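Lmo0651 protein (Listeria monocytogenes serovar 1/2a, PDB 6EP3) probably acts as a DNA-binding transcription factor of the GntR family that controls expression of the Agr system and mediates virulence. Local coordinates at residues B[108-113]-B[138-143]. Residues are numbered along the deposited sequence; the frame is centred on the assembly and turned at random.
With SO4 (sulfate ion), chain O.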
ATOM      1  N   GLU B 108     -21.955  -3.239 -14.460  1.00 52.24           N
ATOM      2  CA  GLU B 108     -21.888  -2.717 -15.822  1.00 54.84           C
ATOM      3  C   GLU B 108     -20.497  -2.187 -16.133  1.00 54.20           C
ATOM      4  O   GLU B 108     -19.966  -2.409 -17.230  1.00 54.13           O
ATOM      5  CB  GLU B 108     -22.930  -1.620 -16.012  1.00 57.96           C
ATOM      6  CG  GLU B 108     -24.355  -2.103 -15.871  1.00 62.67           C
ATOM      7  CD  GLU B 108     -25.310  -0.972 -15.582  1.00 88.55           C
ATOM      8  OE1 GLU B 108     -24.832   0.133 -15.247  1.00 95.83           O
ATOM      9  OE2 GLU B 108     -26.537  -1.186 -15.686  1.00101.30           O
ATOM     10  N   LYS B 109     -19.883  -1.506 -15.166  1.00 51.46           N
ATOM     11  CA  LYS B 109     -18.492  -1.102 -15.321  1.00 45.73           C
ATOM     12  C   LYS B 109     -17.588  -2.317 -15.461  1.00 48.92           C
ATOM     13  O   LYS B 109     -16.657  -2.319 -16.274  1.00 65.91           O
ATOM     14  CB  LYS B 109     -18.063  -0.237 -14.137  1.00 54.21           C
ATOM     15  CG  LYS B 109     -16.793   0.559 -14.380  1.00 71.73           C
ATOM     16  CD  LYS B 109     -16.484   1.487 -13.215  1.00 78.98           C
ATOM     17  CE  LYS B 109     -16.174   0.702 -11.948  1.00 87.10           C
ATOM     18  NZ  LYS B 109     -15.635   1.558 -10.851  1.00 82.68           N
ATOM     19  N   LEU B 110     -17.854  -3.368 -14.684  1.00 50.47           N
ATOM     20  CA  LEU B 110     -17.048  -4.579 -14.779  1.00 49.04           C
ATOM     21  C   LEU B 110     -17.189  -5.220 -16.153  1.00 52.06           C
ATOM     22  O   LEU B 110     -16.203  -5.683 -16.739  1.00 54.60           O
ATOM     23  CB  LEU B 110     -17.457  -5.561 -13.682  1.00 49.38           C
ATOM     24  CG  LEU B 110     -16.575  -6.786 -13.450  1.00 46.48           C
ATOM     25  CD1 LEU B 110     -15.279  -6.386 -12.761  1.00 43.05           C
ATOM     26  CD2 LEU B 110     -17.328  -7.807 -12.624  1.00 43.08           C
ATOM     27  N   TYR B 111     -18.415  -5.265 -16.676  1.00 59.55           N
ATOM     28  CA  TYR B 111     -18.627  -5.790 -18.019  1.00 56.38           C
ATOM     29  C   TYR B 111     -17.863  -4.971 -19.048  1.00 54.19           C
ATOM     30  O   TYR B 111     -17.235  -5.530 -19.956  1.00 54.24           O
ATOM     31  CB  TYR B 111     -20.123  -5.811 -18.331  1.00 53.11           C
ATOM     32  CG  TYR B 111     -20.485  -6.493 -19.626  1.00 54.90           C
ATOM     33  CD1 TYR B 111     -20.518  -7.877 -19.714  1.00 56.70           C
ATOM     34  CD2 TYR B 111     -20.822  -5.754 -20.750  1.00 55.73           C
ATOM     35  CE1 TYR B 111     -20.860  -8.508 -20.893  1.00 62.02           C
ATOM     36  CE2 TYR B 111     -21.170  -6.376 -21.937  1.00 64.71           C
ATOM     37  CZ  TYR B 111     -21.186  -7.753 -22.001  1.00 65.46           C
ATOM     38  OH  TYR B 111     -21.524  -8.380 -23.176  1.00 70.04           O
ATOM     39  N   ALA B 112     -17.881  -3.643 -18.907  1.00 41.01           N
ATOM     40  CA  ALA B 112     -17.127  -2.798 -19.829  1.00 50.33           C
ATOM     41  C   ALA B 112     -15.632  -3.087 -19.752  1.00 53.67           C
ATOM     42  O   ALA B 112     -14.947  -3.119 -20.781  1.00 55.62           O
ATOM     43  CB  ALA B 112     -17.408  -1.325 -19.542  1.00 53.32           C
ATOM     44  N   ARG B 113     -15.107  -3.307 -18.540  1.00 52.64           N
ATOM     45  CA  ARG B 113     -13.678  -3.592 -18.390  1.00 48.40           C
ATOM     46  C   ARG B 113     -13.311  -4.942 -19.001  1.00 46.98           C
ATOM     47  O   ARG B 113     -12.280  -5.069 -19.681  1.00 51.80           O
ATOM     48  CB  ARG B 113     -13.280  -3.562 -16.913  1.00 53.35           C
ATOM     49  CG  ARG B 113     -13.640  -2.290 -16.153  1.00 54.43           C
ATOM     50  CD  ARG B 113     -12.470  -1.321 -16.092  1.00 61.71           C
ATOM     51  NE  ARG B 113     -12.860  -0.006 -15.590  1.00 62.48           N
ATOM     52  CZ  ARG B 113     -12.539   0.462 -14.385  1.00 79.78           C
ATOM     53  NH1 ARG B 113     -11.814  -0.274 -13.545  1.00 74.05           N
ATOM     54  NH2 ARG B 113     -12.938   1.672 -14.018  1.00 86.26           N
ATOM     55  N   LEU B 138      -9.085  -4.188 -10.639  1.00 46.28           N
ATOM     56  CA  LEU B 138      -9.320  -3.024  -9.789  1.00 53.43           C
ATOM     57  C   LEU B 138     -10.805  -2.788  -9.571  1.00 54.43           C
ATOM     58  O   LEU B 138     -11.217  -2.352  -8.495  1.00 47.97           O
ATOM     59  CB  LEU B 138      -8.688  -1.776 -10.406  1.00 46.10           C
ATOM     60  CG  LEU B 138      -7.169  -1.618 -10.349  1.00 49.35           C
ATOM     61  CD1 LEU B 138      -6.743  -0.363 -11.097  1.00 47.55           C
ATOM     62  CD2 LEU B 138      -6.678  -1.588  -8.916  1.00 42.82           C
ATOM     63  N   CYS B 139     -11.620  -3.050 -10.590  1.00 47.31           N
ATOM     64  CA  CYS B 139     -13.067  -2.933 -10.444  1.00 44.62           C
ATOM     65  C   CYS B 139     -13.592  -3.958  -9.443  1.00 41.71           C
ATOM     66  O   CYS B 139     -14.417  -3.645  -8.564  1.00 47.94           O
ATOM     67  CB  CYS B 139     -13.725  -3.100 -11.817  1.00 42.19           C
ATOM     68  SG  CYS B 139     -15.457  -2.720 -11.850  1.00 56.90           S
ATOM     69  N   LEU B 140     -13.119  -5.200  -9.570  1.00 44.20           N
ATOM     70  CA  LEU B 140     -13.447  -6.214  -8.570  1.00 51.94           C
ATOM     71  C   LEU B 140     -13.110  -5.731  -7.163  1.00 60.54           C
ATOM     72  O   LEU B 140     -13.913  -5.872  -6.234  1.00 59.26           O
ATOM     73  CB  LEU B 140     -12.689  -7.507  -8.865  1.00 54.03           C
ATOM     74  CG  LEU B 140     -13.224  -8.369 -10.002  1.00 55.17           C
ATOM     75  CD1 LEU B 140     -12.401  -9.639 -10.105  1.00 47.81           C
ATOM     76  CD2 LEU B 140     -14.686  -8.690  -9.766  1.00 58.57           C
ATOM     77  N   ILE B 141     -11.932  -5.127  -7.001  1.00 61.09           N
ATOM     78  CA  ILE B 141     -11.504  -4.687  -5.673  1.00 53.66           C
ATOM     79  C   ILE B 141     -12.325  -3.491  -5.207  1.00 60.42           C
ATOM     80  O   ILE B 141     -12.668  -3.377  -4.024  1.00 59.74           O
ATOM     81  CB  ILE B 141      -9.999  -4.378  -5.673  1.00 47.76           C
ATOM     82  CG1 ILE B 141      -9.218  -5.652  -5.974  1.00 48.86           C
ATOM     83  CG2 ILE B 141      -9.571  -3.784  -4.335  1.00 40.89           C
ATOM     84  CD1 ILE B 141      -7.738  -5.490  -5.893  1.00 51.71           C
ATOM     85  N   SER B 142     -12.655  -2.584  -6.126  1.00 55.56           N
ATOM     86  CA  SER B 142     -13.473  -1.430  -5.793  1.00 53.35           C
ATOM     87  C   SER B 142     -14.853  -1.845  -5.331  1.00 51.25           C
ATOM     88  O   SER B 142     -15.533  -1.066  -4.654  1.00 56.58           O
ATOM     89  CB  SER B 142     -13.602  -0.506  -7.002  1.00 46.96           C
ATOM     90  OG  SER B 142     -14.675  -0.922  -7.833  1.00 45.38           O
ATOM     91  N   PHE B 143     -15.282  -3.058  -5.684  1.00 53.49           N
ATOM     92  CA  PHE B 143     -16.541  -3.546  -5.132  1.00 55.61           C
ATOM     93  C   PHE B 143     -16.560  -3.524  -3.603  1.00 67.85           C
ATOM     94  O   PHE B 143     -17.643  -3.540  -3.009  1.00 71.57           O
ATOM     95  CB  PHE B 143     -16.838  -4.957  -5.644  1.00 55.26           C
ATOM     96  CG  PHE B 143     -17.248  -5.002  -7.094  1.00 52.24           C
ATOM     97  CD1 PHE B 143     -17.552  -3.836  -7.779  1.00 52.67           C
ATOM     98  CD2 PHE B 143     -17.335  -6.211  -7.765  1.00 60.12           C
ATOM     99  CE1 PHE B 143     -17.933  -3.874  -9.111  1.00 62.72           C
ATOM    100  CE2 PHE B 143     -17.714  -6.257  -9.091  1.00 62.46           C
ATOM    101  CZ  PHE B 143     -18.013  -5.083  -9.767  1.00 69.63           C
TER
HETATM  102  S   SO4 O 304     -15.333   3.725 -16.475  1.00130.98           S
HETATM  103  O1  SO4 O 304     -16.286   3.953 -15.392  1.00133.59           O
HETATM  104  O2  SO4 O 304     -14.174   4.595 -16.292  1.00125.13           O
HETATM  105  O3  SO4 O 304     -15.980   4.020 -17.750  1.00126.30           O
HETATM  106  O4  SO4 O 304     -14.896   2.330 -16.460  1.00129.37           O
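Of residues 108-113, Leu110 gives up the most surface to segment 138-143. Its CB lies 3.9 Å from Cys139 SG and close to the CZ corner of the Phe143 ring. With CG anti to the backbone N (chi1 -170°), the two methyls reach forward and divide the work. CD1 rests 3.8 Å from Cys139 CB and equally near Leu140 CD2, the two leucines crossing obliquely; CD2 comes in at the edge of the Phe143 ring, 3.9 Å from CE2. Leu190 of helix 173-192 touches Leu110, Leu140 and Phe143 as well, so the leucine ends in the interior of the all-helical FCD domain, where helices 107-123 and 126-142 form an antiparallel hairpin (segment axes at 167°). Cys139 points at helix 107-123, its SG anti to its own backbone N, and the turn about the Lys109 CG-CD bond (chi3 65°) brings CE to 3.5 Å from Cys139 SG. Toward the more exposed side the packing turns polar. Arg113, bent at chi2, brings NH1 to Cys139 CB and donates from it to Arg135 O, while NE and NH2 both hydrogen-bond one sulfate oxygen, O4, at the guanidinium edge, each at 3.2 Å. That sulfate, probably from the crystallisation liquor, also lies against Lys109 CG and CD. Ser142 OG turns back along its own helix to donate to Cys139 O (2.8 Å), on a lone pair in the carbonyl plane.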